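Local coordinates for protein CCMAN5 (Cellulosimicrobium cellulans, PDB 2XSG) that hydrolyses alpha-mannosidic linkages as a family 92 glycoside hydrolase and enables mannose-6-phosphate modification of yeast-produced human lysosomal enzymes, at residues A[30-34]-A[282-286]; A[33-38]-A[319-324]; A[200-204]-A[254-259]. All coordinates share one frame; numbering follows the deposited sequence.

Interaction 1 of 3, residues A[30-34]-A[282-286]; sequences AQAPN and TRAEW
Pro33 lies flat against the indole of Trp286, and this packing is the dense half of the contact between the loop 30-34 and helix 275-290. Pro33 CG sits over the face of the six-membered ring of Trp286, 3.6 Å from the ring centroid and 11° off the normal, a proline CH-pi contact. CD of Pro33 presses on the same face near the ring fusion, 3.5 Å from Trp286 CE2. At the rim of the indole the chemistry changes: Trp286 NE1 donates to Gln31 O at 2.7 Å, with an N-H...O angle of 170°. The oxygen lies almost in the ring plane, and the N-H meets it on a lone pair in the carbonyl plane. One aromatic side chain therefore reads two neighbouring parts of the loop, a backbone carbonyl at its edge and a proline over its face. One turn back, Thr282 CG2 touches Ala32 CB at 3.9 Å; the methyl is trans to the backbone N across chi1, while OG1 turns to Ala140 O.

The other side is looser, and water enters it. Glu285 stretches out, fully extended beyond CG, until OE2 passes Pro33 CD at 3.6 Å. Here the polar link is indirect: a water donates to Pro33 O at 2.7 Å and to Glu285 OE2 at 2.8 Å. The helix thus holds the loop by a directional bond and ring packing on its buried side and by a water bridge at the Glu285 carboxylate, an arrangement that fixes Gln31 O and the proline ring together while one water mediates the link to Pro33 O.

Interaction 2 of 3, residues A[33-38]-A[319-324]; sequences PNGLAK and FAMPMN
The turn that follows helix 306-318 and leads into the short strand 323-324 wraps round the loop 33-38, in a buried join between segments of the N-terminal and catalytic family 92 regions. Asn34 is its pivot, with both backbone polar groups engaged. Its N donates to Phe319 O at 2.8 Å, approaching from well above the carbonyl plane, and its O accepts from Asn324 N at 2.9 Å in a nearly straight bond, 178° at the hydrogen. Positive phi and psi give Asn34 a left-handed backbone conformation. Between the two bonds its CA-H points at Ala320 O, 3.5 Å from the CA and close to linear.

Across chi1 (-68°) the Asn34 side chain lies trans to its own carbonyl carbon, which carries the amide into the bend of 319-324. There it meets the edge of the Phe319 ring, the two planes nearly perpendicular. The bend itself includes a cis peptide bond before Pro322. On the other flank Met323 CB lies 3.7 Å from Gly35 O, and the Met323 and Leu36 side chains cross at about a right angle, SD to CD1 4.1 Å. Lys38 is bent at chi3 and chi4, which brings its NZ to a weak hydrogen bond with Gly35 O at 3.3 Å; its salt bridge is with Asp68.

Ala320 O is buried without a hydrogen-bond partner, and the CA-H of Asn34 may offset part of that cost. The chemistry implies a backbone-led union, in which two backbone hydrogen bonds fix the register and the side chains fill in around them.

Interaction 3 of 3, residues A[200-204]-A[254-259]; sequences YTLYY and LSPVSV
Ser255 O accepts the shortest bond of this contact, from Tyr203 N at 2.7 Å, and the return bond from Ser255 N to Tyr203 O measures 2.9 Å. Together they define an antiparallel hydrogen-bonded pair. The following pair, Tyr204 with Leu254, is non-hydrogen-bonded; there Tyr204 CB and Leu254 CD2 meet at 4.0 Å, while CG of Tyr204 stands between the backbone N and the carbonyl carbon (chi1 70°), and the hydroxyl hydrogen-bonds to Ser174 O.

Beyond Ser255 the chain leaves the sheet and curls beside Tyr203. The tyrosine CG is trans to the carbonyl carbon (chi1 -58°), which lays the ring along this bend. Ser258 CA stands over its face, 4.0 Å from the centroid and 29° off the normal, a CH-pi contact, whereas Ser255 O and Pro256 O lie at the edge. Val259 CG2 closes one end by packing 3.5 Å from Tyr204 O. On the face bearing Leu254 and Tyr204, Leu202 also reaches across, placing CD2 4.0 Å from Pro256 CG.

Two serines shape the bend itself. Ser255 OG accepts from Val257 N at 3.0 Å, forming an ST turn directly after the strand. Ser258 then occupies the N-cap of helix 259-270, its OG taking the N-H of Gln261. Pro256 O is bound by Arg333, which ties the turn to strand 331-333. The second strand of an antiparallel pair thus runs through an ST turn into an N-capped helix, at the exit from the large antiparallel sheet of this family 92 enzyme into helix 259-270.

Interactions 1 and 2 start from the same loop, before strand 40-44, and share Pro33 and Asn34; their centres are about 9 Å apart. The centre of interaction 3 lies about 15 Å from that of interaction 2 and about 21 Å from that of interaction 1, and along the chain it is nested inside the loops both close. It nevertheless touches interaction 2, through Leu36 against Leu202 and Leu254. Helix 259-270, which begins at interaction 3, is followed by helix 275-290 of interaction 1 and then by the turn of interaction 2. The early loop thus bridges the large antiparallel sheet and the segments leading into the helical catalytic part, joining the two regions.

Interaction 1 of 3, residues A[30-34]-A[282-286]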
loop_
_atom_site.group_PDB
_atom_site.type_symbol
_atom_site.label_atom_id
_atom_site.label_comp_id
_atom_site.label_asym_id
_atom_site.label_seq_id
_atom_site.Cartn_x
_atom_site.Cartn_y
_atom_site.Cartn_z
ATOM N N ALA A 30 -9.895 -10.434 7.041
ATOM C CA ALA A 30 -9.488 -11.719 6.478
ATOM C C ALA A 30 -9.258 -11.538 4.975
ATOM O O ALA A 30 -10.139 -11.051 4.258
ATOM C CB ALA A 30 -10.544 -12.796 6.740
ATOM N N GLN A 31 -8.060 -11.879 4.513
ATOM C CA GLN A 31 -7.747 -11.734 3.096
ATOM C C GLN A 31 -6.650 -12.679 2.624
ATOM O O GLN A 31 -5.765 -13.048 3.404
ATOM C CB GLN A 31 -7.411 -10.272 2.746
ATOM C CG GLN A 31 -6.350 -9.595 3.618
ATOM C CD GLN A 31 -6.391 -8.091 3.470
ATOM O OE1 GLN A 31 -7.366 -7.556 2.962
ATOM N NE2 GLN A 31 -5.359 -7.398 3.935
ATOM N N ALA A 32 -6.725 -13.081 1.356
ATOM C CA ALA A 32 -5.670 -13.897 0.755
ATOM C C ALA A 32 -4.579 -12.965 0.234
ATOM O O ALA A 32 -4.808 -11.754 0.130
ATOM C CB ALA A 32 -6.235 -14.747 -0.385
ATOM N N PRO A 33 -3.401 -13.518 -0.133
ATOM C CA PRO A 33 -2.370 -12.647 -0.714
ATOM C C PRO A 33 -2.894 -11.893 -1.958
ATOM O O PRO A 33 -3.447 -12.515 -2.863
ATOM C CB PRO A 33 -1.251 -13.628 -1.090
ATOM C CG PRO A 33 -1.405 -14.737 -0.114
ATOM C CD PRO A 33 -2.910 -14.894 0.048
ATOM N N ASN A 34 -2.753 -10.565 -1.963
ATOM C CA ASN A 34 -3.276 -9.721 -3.052
ATOM C C ASN A 34 -4.743 -9.997 -3.390
ATOM O O ASN A 34 -5.157 -9.903 -4.535
ATOM C CB ASN A 34 -2.395 -9.868 -4.310
ATOM C CG ASN A 34 -1.018 -9.288 -4.118
ATOM O OD1 ASN A 34 -0.801 -8.084 -4.321
ATOM N ND2 ASN A 34 -0.075 -10.124 -3.719
ATOM N N THR A 282 -6.098 -20.985 2.721
ATOM C CA THR A 282 -5.580 -19.627 2.612
ATOM C C THR A 282 -4.398 -19.428 3.555
ATOM O O THR A 282 -3.454 -18.717 3.205
ATOM C CB THR A 282 -6.656 -18.578 2.830
ATOM O OG1 THR A 282 -7.677 -18.759 1.841
ATOM C CG2 THR A 282 -6.070 -17.193 2.686
ATOM N N ARG A 283 -4.434 -20.063 4.731
ATOM C CA ARG A 283 -3.283 -19.996 5.653
ATOM C C ARG A 283 -2.033 -20.573 4.997
ATOM O O ARG A 283 -0.958 -19.980 5.107
ATOM C CB ARG A 283 -3.548 -20.665 7.012
ATOM C CG ARG A 283 -2.378 -20.487 8.012
ATOM C CD ARG A 283 -2.497 -21.399 9.246
ATOM N NE ARG A 283 -1.539 -21.022 10.291
ATOM C CZ ARG A 283 -1.751 -20.089 11.224
ATOM N NH1 ARG A 283 -2.895 -19.415 11.267
ATOM N NH2 ARG A 283 -0.812 -19.821 12.122
ATOM N N ALA A 284 -2.184 -21.707 4.299
ATOM C CA ALA A 284 -1.070 -22.340 3.588
ATOM C C ALA A 284 -0.568 -21.475 2.443
ATOM O O ALA A 284 0.638 -21.335 2.243
ATOM C CB ALA A 284 -1.455 -23.746 3.076
ATOM N N GLU A 285 -1.489 -20.906 1.680
ATOM C CA GLU A 285 -1.109 -19.939 0.659
ATOM C C GLU A 285 -0.279 -18.776 1.263
ATOM O O GLU A 285 0.725 -18.352 0.666
ATOM C CB GLU A 285 -2.351 -19.446 -0.103
ATOM C CG GLU A 285 -2.043 -18.478 -1.234
ATOM C CD GLU A 285 -3.296 -17.981 -1.954
ATOM O OE1 GLU A 285 -4.405 -18.525 -1.684
ATOM O OE2 GLU A 285 -3.158 -17.044 -2.789
ATOM N N TRP A 286 -0.667 -18.287 2.447
ATOM C CA TRP A 286 0.111 -17.216 3.093
ATOM C C TRP A 286 1.493 -17.699 3.495
ATOM O O TRP A 286 2.482 -16.984 3.322
ATOM C CB TRP A 286 -0.618 -16.611 4.295
ATOM C CG TRP A 286 -1.482 -15.444 3.908
ATOM C CD1 TRP A 286 -2.848 -15.378 3.958
ATOM C CD2 TRP A 286 -1.038 -14.174 3.398
ATOM N NE1 TRP A 286 -3.284 -14.140 3.530
ATOM C CE2 TRP A 286 -2.195 -13.388 3.166
ATOM C CE3 TRP A 286 0.222 -13.633 3.090
ATOM C CZ2 TRP A 286 -2.128 -12.088 2.654
ATOM C CZ3 TRP A 286 0.290 -12.328 2.579
ATOM C CH2 TRP A 286 -0.877 -11.574 2.371
HETATM O O HOH W 1 -4.617 -14.772 -3.653
#

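Interaction 2 of 3, residues A[33-38]-A[319-324]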
loop_
_atom_site.group_PDB
_atom_site.type_symbol
_atom_site.label_atom_id
_atom_site.label_comp_id
_atom_site.label_asym_id
_atom_site.label_seq_id
_atom_site.Cartn_x
_atom_site.Cartn_y
_atom_site.Cartn_z
ATOM N N PRO A 33 -3.401 -13.518 -0.133
ATOM C CA PRO A 33 -2.370 -12.647 -0.714
ATOM C C PRO A 33 -2.894 -11.893 -1.958
ATOM O O PRO A 33 -3.447 -12.515 -2.863
ATOM C CB PRO A 33 -1.251 -13.628 -1.090
ATOM C CG PRO A 33 -1.405 -14.737 -0.114
ATOM C CD PRO A 33 -2.910 -14.894 0.048
ATOM N N ASN A 34 -2.753 -10.565 -1.963
ATOM C CA ASN A 34 -3.276 -9.721 -3.052
ATOM C C ASN A 34 -4.743 -9.997 -3.390
ATOM O O ASN A 34 -5.157 -9.903 -4.535
ATOM C CB ASN A 34 -2.395 -9.868 -4.310
ATOM C CG ASN A 34 -1.018 -9.288 -4.118
ATOM O OD1 ASN A 34 -0.801 -8.084 -4.321
ATOM N ND2 ASN A 34 -0.075 -10.124 -3.719
ATOM N N GLY A 35 -5.526 -10.342 -2.378
ATOM C CA GLY A 35 -6.919 -10.670 -2.573
ATOM C C GLY A 35 -7.790 -9.473 -2.860
ATOM O O GLY A 35 -7.514 -8.345 -2.412
ATOM N N LEU A 36 -8.858 -9.747 -3.609
ATOM C CA LEU A 36 -9.918 -8.803 -3.891
ATOM C C LEU A 36 -10.918 -8.752 -2.736
ATOM O O LEU A 36 -11.322 -7.667 -2.302
ATOM C CB LEU A 36 -10.616 -9.207 -5.188
ATOM C CG LEU A 36 -11.883 -8.479 -5.621
ATOM C CD1 LEU A 36 -11.566 -7.058 -6.008
ATOM C CD2 LEU A 36 -12.508 -9.235 -6.809
ATOM N N ALA A 37 -11.311 -9.927 -2.249
ATOM C CA ALA A 37 -12.170 -10.062 -1.074
ATOM C C ALA A 37 -11.405 -9.738 0.186
ATOM O O ALA A 37 -10.344 -10.316 0.454
ATOM C CB ALA A 37 -12.745 -11.451 -0.995
ATOM N N LYS A 38 -11.944 -8.793 0.952
ATOM C CA LYS A 38 -11.304 -8.301 2.168
ATOM C C LYS A 38 -12.404 -8.226 3.196
ATOM O O LYS A 38 -13.190 -7.272 3.189
ATOM C CB LYS A 38 -10.688 -6.909 1.942
ATOM C CG LYS A 38 -9.469 -6.904 0.989
ATOM C CD LYS A 38 -8.908 -5.498 0.794
ATOM C CE LYS A 38 -7.400 -5.478 0.964
ATOM N NZ LYS A 38 -6.653 -6.033 -0.162
ATOM N N PHE A 319 2.014 -7.731 0.362
ATOM C CA PHE A 319 1.226 -8.500 -0.608
ATOM C C PHE A 319 -0.290 -8.223 -0.475
ATOM O O PHE A 319 -1.069 -9.132 -0.186
ATOM C CB PHE A 319 1.519 -10.014 -0.452
ATOM C CG PHE A 319 2.906 -10.422 -0.901
ATOM C CD1 PHE A 319 3.123 -10.898 -2.195
ATOM C CD2 PHE A 319 3.986 -10.336 -0.036
ATOM C CE1 PHE A 319 4.416 -11.285 -2.626
ATOM C CE2 PHE A 319 5.284 -10.705 -0.444
ATOM C CZ PHE A 319 5.500 -11.180 -1.735
ATOM N N ALA A 320 -0.690 -6.968 -0.669
ATOM C CA ALA A 320 -2.106 -6.580 -0.633
ATOM C C ALA A 320 -2.559 -5.883 -1.918
ATOM O O ALA A 320 -3.574 -6.259 -2.496
ATOM C CB ALA A 320 -2.386 -5.701 0.549
ATOM N N MET A 321 -1.835 -4.849 -2.347
ATOM C CA MET A 321 -2.258 -4.038 -3.491
ATOM C C MET A 321 -1.097 -3.875 -4.470
ATOM O O MET A 321 0.042 -3.807 -4.030
ATOM C CB MET A 321 -2.737 -2.657 -3.032
ATOM C CG MET A 321 -4.117 -2.643 -2.346
ATOM S SD MET A 321 -4.498 -1.066 -1.520
ATOM C CE MET A 321 -4.604 0.095 -2.881
ATOM N N PRO A 322 -1.380 -3.825 -5.793
ATOM C CA PRO A 322 -2.701 -3.969 -6.416
ATOM C C PRO A 322 -3.326 -5.356 -6.206
ATOM O O PRO A 322 -2.605 -6.339 -5.989
ATOM C CB PRO A 322 -2.427 -3.694 -7.906
ATOM C CG PRO A 322 -0.976 -4.045 -8.090
ATOM C CD PRO A 322 -0.329 -3.601 -6.803
ATOM N N MET A 323 -4.658 -5.419 -6.262
ATOM C CA MET A 323 -5.391 -6.649 -5.978
ATOM C C MET A 323 -5.592 -7.444 -7.249
ATOM O O MET A 323 -5.660 -6.873 -8.338
ATOM C CB MET A 323 -6.783 -6.362 -5.404
ATOM C CG MET A 323 -6.887 -5.267 -4.374
ATOM S SD MET A 323 -8.654 -4.936 -4.141
ATOM C CE MET A 323 -8.602 -3.167 -4.023
ATOM N N ASN A 324 -5.702 -8.759 -7.099
ATOM C CA ASN A 324 -6.065 -9.632 -8.217
ATOM C C ASN A 324 -7.442 -9.188 -8.727
ATOM O O ASN A 324 -8.442 -9.307 -8.011
ATOM C CB ASN A 324 -6.062 -11.098 -7.751
ATOM C CG ASN A 324 -6.226 -12.102 -8.888
ATOM O OD1 ASN A 324 -6.876 -11.834 -9.911
ATOM N ND2 ASN A 324 -5.671 -13.298 -8.686
#

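Interaction 3 of 3, residues A[200-204]-A[254-259]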
loop_
_atom_site.group_PDB
_atom_site.type_symbol
_atom_site.label_atom_id
_atom_site.label_comp_id
_atom_site.label_asym_id
_atom_site.label_seq_id
_atom_site.Cartn_x
_atom_site.Cartn_y
_atom_site.Cartn_z
ATOM N N TYR A 200 -15.973 2.910 -9.270
ATOM C CA TYR A 200 -15.652 1.514 -9.578
ATOM C C TYR A 200 -16.931 0.674 -9.408
ATOM O O TYR A 200 -17.798 1.010 -8.615
ATOM C CB TYR A 200 -14.557 0.981 -8.641
ATOM C CG TYR A 200 -15.012 0.917 -7.194
ATOM C CD1 TYR A 200 -14.806 1.985 -6.324
ATOM C CD2 TYR A 200 -15.670 -0.216 -6.705
ATOM C CE1 TYR A 200 -15.249 1.923 -5.000
ATOM C CE2 TYR A 200 -16.129 -0.274 -5.392
ATOM C CZ TYR A 200 -15.915 0.794 -4.553
ATOM O OH TYR A 200 -16.371 0.715 -3.261
ATOM N N THR A 201 -17.040 -0.411 -10.160
ATOM C CA THR A 201 -18.147 -1.344 -9.983
ATOM C C THR A 201 -17.638 -2.770 -9.762
ATOM O O THR A 201 -16.723 -3.229 -10.457
ATOM C CB THR A 201 -19.076 -1.304 -11.199
ATOM O OG1 THR A 201 -19.615 0.020 -11.315
ATOM C CG2 THR A 201 -20.227 -2.325 -11.064
ATOM N N LEU A 202 -18.245 -3.454 -8.797
ATOM C CA LEU A 202 -18.004 -4.884 -8.555
ATOM C C LEU A 202 -19.318 -5.644 -8.523
ATOM O O LEU A 202 -20.324 -5.143 -7.997
ATOM C CB LEU A 202 -17.259 -5.088 -7.235
ATOM C CG LEU A 202 -15.765 -4.748 -7.229
ATOM C CD1 LEU A 202 -15.268 -4.815 -5.804
ATOM C CD2 LEU A 202 -14.960 -5.729 -8.132
ATOM N N TYR A 203 -19.320 -6.841 -9.111
ATOM C CA TYR A 203 -20.481 -7.731 -9.065
ATOM C C TYR A 203 -20.294 -8.745 -7.951
ATOM O O TYR A 203 -19.159 -9.088 -7.594
ATOM C CB TYR A 203 -20.714 -8.415 -10.428
ATOM C CG TYR A 203 -20.915 -7.402 -11.522
ATOM C CD1 TYR A 203 -19.829 -6.904 -12.235
ATOM C CD2 TYR A 203 -22.180 -6.896 -11.808
ATOM C CE1 TYR A 203 -19.981 -5.953 -13.225
ATOM C CE2 TYR A 203 -22.355 -5.908 -12.811
ATOM C CZ TYR A 203 -21.246 -5.454 -13.512
ATOM O OH TYR A 203 -21.385 -4.509 -14.511
ATOM N N TYR A 204 -21.401 -9.202 -7.372
ATOM C CA TYR A 204 -21.302 -10.144 -6.258
ATOM C C TYR A 204 -22.335 -11.280 -6.375
ATOM O O TYR A 204 -23.372 -11.123 -6.995
ATOM C CB TYR A 204 -21.432 -9.404 -4.903
ATOM C CG TYR A 204 -22.837 -8.894 -4.679
ATOM C CD1 TYR A 204 -23.779 -9.677 -4.010
ATOM C CD2 TYR A 204 -23.246 -7.657 -5.196
ATOM C CE1 TYR A 204 -25.077 -9.236 -3.833
ATOM C CE2 TYR A 204 -24.558 -7.207 -5.035
ATOM C CZ TYR A 204 -25.463 -8.007 -4.357
ATOM O OH TYR A 204 -26.753 -7.584 -4.182
ATOM N N LEU A 254 -16.791 -12.021 -5.278
ATOM C CA LEU A 254 -16.747 -10.765 -6.040
ATOM C C LEU A 254 -16.123 -10.939 -7.422
ATOM O O LEU A 254 -15.176 -11.692 -7.605
ATOM C CB LEU A 254 -15.932 -9.693 -5.273
ATOM C CG LEU A 254 -16.347 -9.388 -3.835
ATOM C CD1 LEU A 254 -15.288 -8.620 -3.015
ATOM C CD2 LEU A 254 -17.671 -8.617 -3.855
ATOM N N SER A 255 -16.630 -10.197 -8.394
ATOM C CA SER A 255 -16.062 -10.219 -9.743
ATOM C C SER A 255 -16.227 -8.854 -10.367
ATOM O O SER A 255 -17.305 -8.273 -10.283
ATOM C CB SER A 255 -16.761 -11.269 -10.619
ATOM O OG SER A 255 -16.305 -11.224 -11.973
ATOM N N PRO A 256 -15.157 -8.337 -10.995
ATOM C CA PRO A 256 -15.251 -7.112 -11.768
ATOM C C PRO A 256 -15.973 -7.328 -13.095
ATOM O O PRO A 256 -16.260 -6.350 -13.813
ATOM C CB PRO A 256 -13.779 -6.744 -12.015
ATOM C CG PRO A 256 -12.979 -7.588 -11.024
ATOM C CD PRO A 256 -13.776 -8.840 -10.950
ATOM N N VAL A 257 -16.287 -8.585 -13.412
ATOM C CA VAL A 257 -16.802 -8.938 -14.740
ATOM C C VAL A 257 -18.336 -9.060 -14.794
ATOM O O VAL A 257 -18.986 -8.438 -15.651
ATOM C CB VAL A 257 -16.133 -10.234 -15.252
ATOM C CG1 VAL A 257 -16.826 -10.790 -16.499
ATOM C CG2 VAL A 257 -14.644 -9.988 -15.513
ATOM N N SER A 258 -18.909 -9.889 -13.923
ATOM C CA SER A 258 -20.358 -10.098 -13.932
ATOM C C SER A 258 -20.790 -10.930 -12.768
ATOM O O SER A 258 -19.953 -11.535 -12.067
ATOM C CB SER A 258 -20.828 -10.763 -15.240
ATOM O OG SER A 258 -20.463 -12.142 -15.310
ATOM N N VAL A 259 -22.101 -10.945 -12.540
ATOM C CA VAL A 259 -22.663 -11.797 -11.516
ATOM C C VAL A 259 -22.404 -13.265 -11.862
ATOM O O VAL A 259 -21.985 -14.048 -11.006
ATOM C CB VAL A 259 -24.173 -11.521 -11.317
ATOM C CG1 VAL A 259 -24.900 -12.786 -10.829
ATOM C CG2 VAL A 259 -24.364 -10.360 -10.316
#